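Local coordinates for protein GCN5-related N-acetyltransferase (Brucella abortus, PDB 7N1L) that probably transfers an acyl group from an acyl-coenzyme A to an amine, as a member of the GNAT family of N-acetyltransferases, at residues Ala79-Asn84 with His113-Lys118; Ala123-Leu128 with Leu140-Pro145. One frame throughout, in Å; residues are numbered along the deposited sequence.

In the fold
The two contacts come in series along the chain, contact 1 closing before contact 2 opens, and their centres lie about 17 Å apart. Both reach the same mixed sheet. Contact 1 lies toward the periphery, its centre about 15 Å from that of the chain, where the end of strand 74-81 meets the loop leading into helix 120-129. Contact 2 is buried, about 7 Å from the chain centre, and packs that helix against strand 137-144, outermost within its own chain. A79 CB meets L124 CD2 at 3.9 Å, joining them directly. Both involve the strand-loop-helix-strand region that in GNAT relatives carries acetyl-CoA: contact 1 touches its loop, contact 2 its helix and following strand.

Contact 1: Ala79-Asn84 with His113-Lys118; sequences ARVDGN and HDHRGK
V81 meets both H115 and K118 through one methyl group. Its CG1 lies 4.1 Å from CE1 of H115 and approaches the imidazole obliquely; the two side chains slide past each other in opposite directions. With CG1 anti to the backbone N (chi1 167°), this branch is the one offered to the loop. K118 comes tip to tip with the same methyl, its NZ 4.2 Å from V81 CG1. The ammonium is steered by a bond inside its own segment: K118 NZ donates to H115 ND1 at 2.9 Å, with NZ lying 19° out of the imidazole plane, which makes ND1 an acceptor and restrains the ring.

The close packing ends there, and just 84 Å² is buried in all. V81 is buried, whereas K118 and the turn beyond V81 are exposed; D82 OD2 stays 6.4 Å from K118 NZ, too far for a salt bridge, though the opposite charges may attract weakly. V81 to N84 form a type I' turn, closed by N84 N to V81 O at 3.0 Å.

R116-G117-K118 belong to the loop that, in GNAT relatives, binds the pyrophosphate of acetyl-CoA. This loop joins strand 101-111 to helix 120-129: H115 also packs on V86 of strand 84-96 and I120 of the helix, while R80 bridges to E40 of helix 38-52.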
# COMPACT_ATOMS: atom_id res chain seq x y z
N ALA A 79 3.75 -4.86 -20.52
CA ALA A 79 4.70 -4.57 -21.59
C ALA A 79 4.68 -5.70 -22.60
O ALA A 79 4.84 -6.87 -22.23
CB ALA A 79 6.11 -4.37 -21.03
N ARG A 80 4.47 -5.36 -23.86
CA ARG A 80 4.45 -6.36 -24.93
C ARG A 80 5.61 -6.13 -25.88
O ARG A 80 5.97 -4.99 -26.18
CB ARG A 80 3.13 -6.31 -25.72
CG ARG A 80 1.90 -6.66 -24.88
CD ARG A 80 0.59 -6.57 -25.70
NE ARG A 80 -0.52 -7.14 -24.95
CZ ARG A 80 -0.77 -8.44 -24.87
NH1 ARG A 80 -0.01 -9.32 -25.49
NH2 ARG A 80 -1.78 -8.87 -24.12
N VAL A 81 6.24 -7.23 -26.33
CA VAL A 81 7.27 -7.20 -27.37
C VAL A 81 6.88 -8.18 -28.48
O VAL A 81 6.70 -9.37 -28.21
CB VAL A 81 8.66 -7.52 -26.79
CG1 VAL A 81 9.68 -7.81 -27.88
CG2 VAL A 81 9.14 -6.36 -25.88
N ASP A 82 6.75 -7.68 -29.71
CA ASP A 82 6.35 -8.49 -30.88
C ASP A 82 5.08 -9.27 -30.61
O ASP A 82 4.98 -10.46 -30.93
CB ASP A 82 7.45 -9.46 -31.32
CG ASP A 82 8.65 -8.76 -31.84
OD1 ASP A 82 8.45 -7.83 -32.66
OD2 ASP A 82 9.78 -9.11 -31.43
N GLY A 83 4.10 -8.61 -29.99
CA GLY A 83 2.83 -9.21 -29.66
C GLY A 83 2.78 -10.02 -28.38
O GLY A 83 1.68 -10.29 -27.88
N ASN A 84 3.93 -10.39 -27.80
CA ASN A 84 3.97 -11.22 -26.60
C ASN A 84 4.14 -10.38 -25.33
O ASN A 84 4.97 -9.47 -25.28
CB ASN A 84 5.09 -12.25 -26.74
CG ASN A 84 4.87 -13.20 -27.93
OD1 ASN A 84 3.79 -13.78 -28.11
ND2 ASN A 84 5.90 -13.35 -28.76
N HIS A 113 12.45 -13.45 -18.20
CA HIS A 113 13.90 -13.60 -18.15
C HIS A 113 14.56 -13.57 -19.53
O HIS A 113 15.78 -13.35 -19.61
CB HIS A 113 14.28 -14.88 -17.40
CG HIS A 113 13.66 -16.12 -17.96
ND1 HIS A 113 12.30 -16.36 -17.90
CD2 HIS A 113 14.20 -17.19 -18.59
CE1 HIS A 113 12.03 -17.52 -18.47
NE2 HIS A 113 13.17 -18.05 -18.90
N ASP A 114 13.82 -13.82 -20.60
CA ASP A 114 14.40 -13.71 -21.95
C ASP A 114 14.38 -12.29 -22.48
O ASP A 114 14.77 -12.06 -23.62
CB ASP A 114 13.65 -14.60 -22.94
CG ASP A 114 13.92 -16.06 -22.72
OD1 ASP A 114 15.06 -16.39 -22.32
OD2 ASP A 114 12.99 -16.87 -22.91
N HIS A 115 13.92 -11.33 -21.68
CA HIS A 115 13.79 -9.96 -22.14
C HIS A 115 14.47 -8.99 -21.18
O HIS A 115 14.14 -7.80 -21.18
CB HIS A 115 12.31 -9.63 -22.40
CG HIS A 115 11.74 -10.41 -23.55
ND1 HIS A 115 11.82 -9.98 -24.86
CD2 HIS A 115 11.13 -11.62 -23.60
CE1 HIS A 115 11.27 -10.87 -25.66
NE2 HIS A 115 10.85 -11.89 -24.92
N ARG A 116 15.44 -9.49 -20.42
CA ARG A 116 16.28 -8.68 -19.57
C ARG A 116 17.29 -7.90 -20.40
O ARG A 116 17.53 -8.19 -21.60
CB ARG A 116 17.04 -9.56 -18.57
CG ARG A 116 16.15 -10.48 -17.75
CD ARG A 116 15.28 -9.70 -16.85
NE ARG A 116 14.23 -10.53 -16.26
CZ ARG A 116 14.31 -11.18 -15.10
NH1 ARG A 116 15.41 -11.14 -14.35
NH2 ARG A 116 13.27 -11.90 -14.70
N GLY A 117 17.89 -6.90 -19.76
CA GLY A 117 18.92 -6.13 -20.44
C GLY A 117 18.37 -5.26 -21.55
O GLY A 117 19.13 -4.83 -22.42
N LYS A 118 17.05 -5.01 -21.55
CA LYS A 118 16.43 -4.17 -22.56
C LYS A 118 15.79 -2.91 -21.98
O LYS A 118 15.17 -2.16 -22.74
CB LYS A 118 15.37 -4.95 -23.33
CG LYS A 118 15.90 -6.13 -24.17
CD LYS A 118 14.82 -6.49 -25.19
CE LYS A 118 14.79 -7.95 -25.55
NZ LYS A 118 13.56 -8.24 -26.36

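Contact 2: Ala123-Leu128 with Leu140-Pro145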
# COMPACT_ATOMS: atom_id res chain seq x y z
N ALA A 123 11.10 1.21 -18.32
CA ALA A 123 10.06 1.76 -19.17
C ALA A 123 8.69 1.67 -18.50
O ALA A 123 7.88 2.59 -18.60
CB ALA A 123 10.08 1.06 -20.54
N LEU A 124 8.43 0.57 -17.77
CA LEU A 124 7.17 0.42 -17.05
C LEU A 124 7.01 1.46 -15.94
O LEU A 124 5.91 1.98 -15.72
CB LEU A 124 7.06 -1.00 -16.48
CG LEU A 124 6.76 -2.14 -17.48
CD1 LEU A 124 7.06 -3.51 -16.86
CD2 LEU A 124 5.30 -2.05 -18.00
N ILE A 125 8.08 1.71 -15.17
CA ILE A 125 7.99 2.72 -14.12
C ILE A 125 7.84 4.11 -14.72
O ILE A 125 7.08 4.94 -14.20
CB ILE A 125 9.21 2.63 -13.18
CG1 ILE A 125 9.25 1.28 -12.45
CG2 ILE A 125 9.12 3.71 -12.14
CD1 ILE A 125 8.06 1.05 -11.52
N ASP A 126 8.50 4.37 -15.85
CA ASP A 126 8.40 5.67 -16.52
C ASP A 126 6.96 5.96 -16.94
O ASP A 126 6.47 7.08 -16.75
CB ASP A 126 9.30 5.74 -17.76
CG ASP A 126 10.77 5.99 -17.42
OD1 ASP A 126 11.10 6.29 -16.27
OD2 ASP A 126 11.61 5.96 -18.35
N VAL A 127 6.29 4.98 -17.55
CA VAL A 127 4.89 5.16 -17.94
C VAL A 127 4.02 5.41 -16.72
O VAL A 127 3.14 6.28 -16.72
CB VAL A 127 4.40 3.94 -18.74
CG1 VAL A 127 2.86 3.98 -18.86
CG2 VAL A 127 5.05 3.89 -20.12
N LEU A 128 4.26 4.66 -15.65
CA LEU A 128 3.52 4.86 -14.42
C LEU A 128 3.74 6.25 -13.85
O LEU A 128 2.79 6.92 -13.40
CB LEU A 128 3.94 3.81 -13.40
CG LEU A 128 3.00 3.64 -12.23
CD1 LEU A 128 1.50 3.43 -12.65
CD2 LEU A 128 3.54 2.50 -11.40
N LEU A 140 5.17 8.55 -5.99
CA LEU A 140 5.09 7.15 -6.33
C LEU A 140 6.00 6.40 -5.36
O LEU A 140 7.19 6.69 -5.29
CB LEU A 140 5.52 6.92 -7.78
CG LEU A 140 5.62 5.50 -8.26
CD1 LEU A 140 4.31 4.81 -8.03
CD2 LEU A 140 5.99 5.51 -9.79
N VAL A 141 5.41 5.54 -4.54
CA VAL A 141 6.15 4.72 -3.59
C VAL A 141 6.49 3.40 -4.26
O VAL A 141 5.60 2.70 -4.77
CB VAL A 141 5.32 4.50 -2.32
CG1 VAL A 141 5.94 3.40 -1.45
CG2 VAL A 141 5.16 5.81 -1.56
N LEU A 142 7.76 3.00 -4.19
CA LEU A 142 8.22 1.76 -4.79
C LEU A 142 8.76 0.86 -3.70
O LEU A 142 9.76 1.20 -3.06
CB LEU A 142 9.30 2.01 -5.84
CG LEU A 142 9.04 3.06 -6.94
CD1 LEU A 142 10.31 3.35 -7.72
CD2 LEU A 142 7.93 2.59 -7.87
N ASN A 143 8.13 -0.30 -3.51
CA ASN A 143 8.55 -1.27 -2.51
C ASN A 143 9.19 -2.47 -3.20
O ASN A 143 8.57 -3.11 -4.06
CB ASN A 143 7.34 -1.70 -1.66
CG ASN A 143 6.81 -0.55 -0.80
OD1 ASN A 143 7.58 0.18 -0.17
ND2 ASN A 143 5.50 -0.36 -0.81
N ALA A 144 10.41 -2.80 -2.82
CA ALA A 144 11.14 -3.88 -3.46
C ALA A 144 11.26 -5.07 -2.51
O ALA A 144 11.85 -4.93 -1.42
CB ALA A 144 12.54 -3.42 -3.89
N PRO A 145 10.76 -6.24 -2.88
CA PRO A 145 10.96 -7.41 -2.03
C PRO A 145 12.43 -7.74 -1.93
O PRO A 145 13.24 -7.30 -2.75
CB PRO A 145 10.18 -8.51 -2.77
CG PRO A 145 10.28 -8.12 -4.22
CD PRO A 145 10.17 -6.61 -4.19
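I125 and L128, one turn apart on helix 120-129, pack on L140 and L142, alternate residues of strand 137-144. Strand 101-111, this helix and strand 137-144 form a beta-alpha-beta crossover, since the two strands are neighbours and parallel; it corresponds to the core of the GNAT fold. The short helical and strand segments run at 152° with axes 11.1 Å apart, so the helix returns nearly antiparallel over the sheet.

I125 divides its reach between two partners. Its CD1 touches L142 CD2 at 4.0 Å, the side chains crossing obliquely, and its CG2 lies 4.3 Å from L140 CD2. Two torsions account for this split: chi1 of -63° sets CG2 anti to the backbone N and CG1 beside it, and chi2 of -64° then turns CD1 to L142. L128 CD2 lies 4.2 Å from L140 CD1, the two side chains crossing at about a right angle; L140 is thus met by both helix residues, through a different methyl for each. All four side chains are buried, and the 157 Å² between the segments is purely apolar contact.

Around this first shell, strand 101-111 lays I109 against I125 and V106 against L128 and L142, while helix 150-158 adds I158 on I125 and Y155 on L142. Strand 137-144 pairs antiparallel with a strand of the second subunit, continuing the sheet through the dimer, and that subunit packs its I169 on I125 and L142 and its F171 on L140. N143 spans this junction with the two ends of its amide: ND2 donates to D107 OD1 in the same chain, and OD1 is hydrogen-bonded to S166 OG of the second subunit.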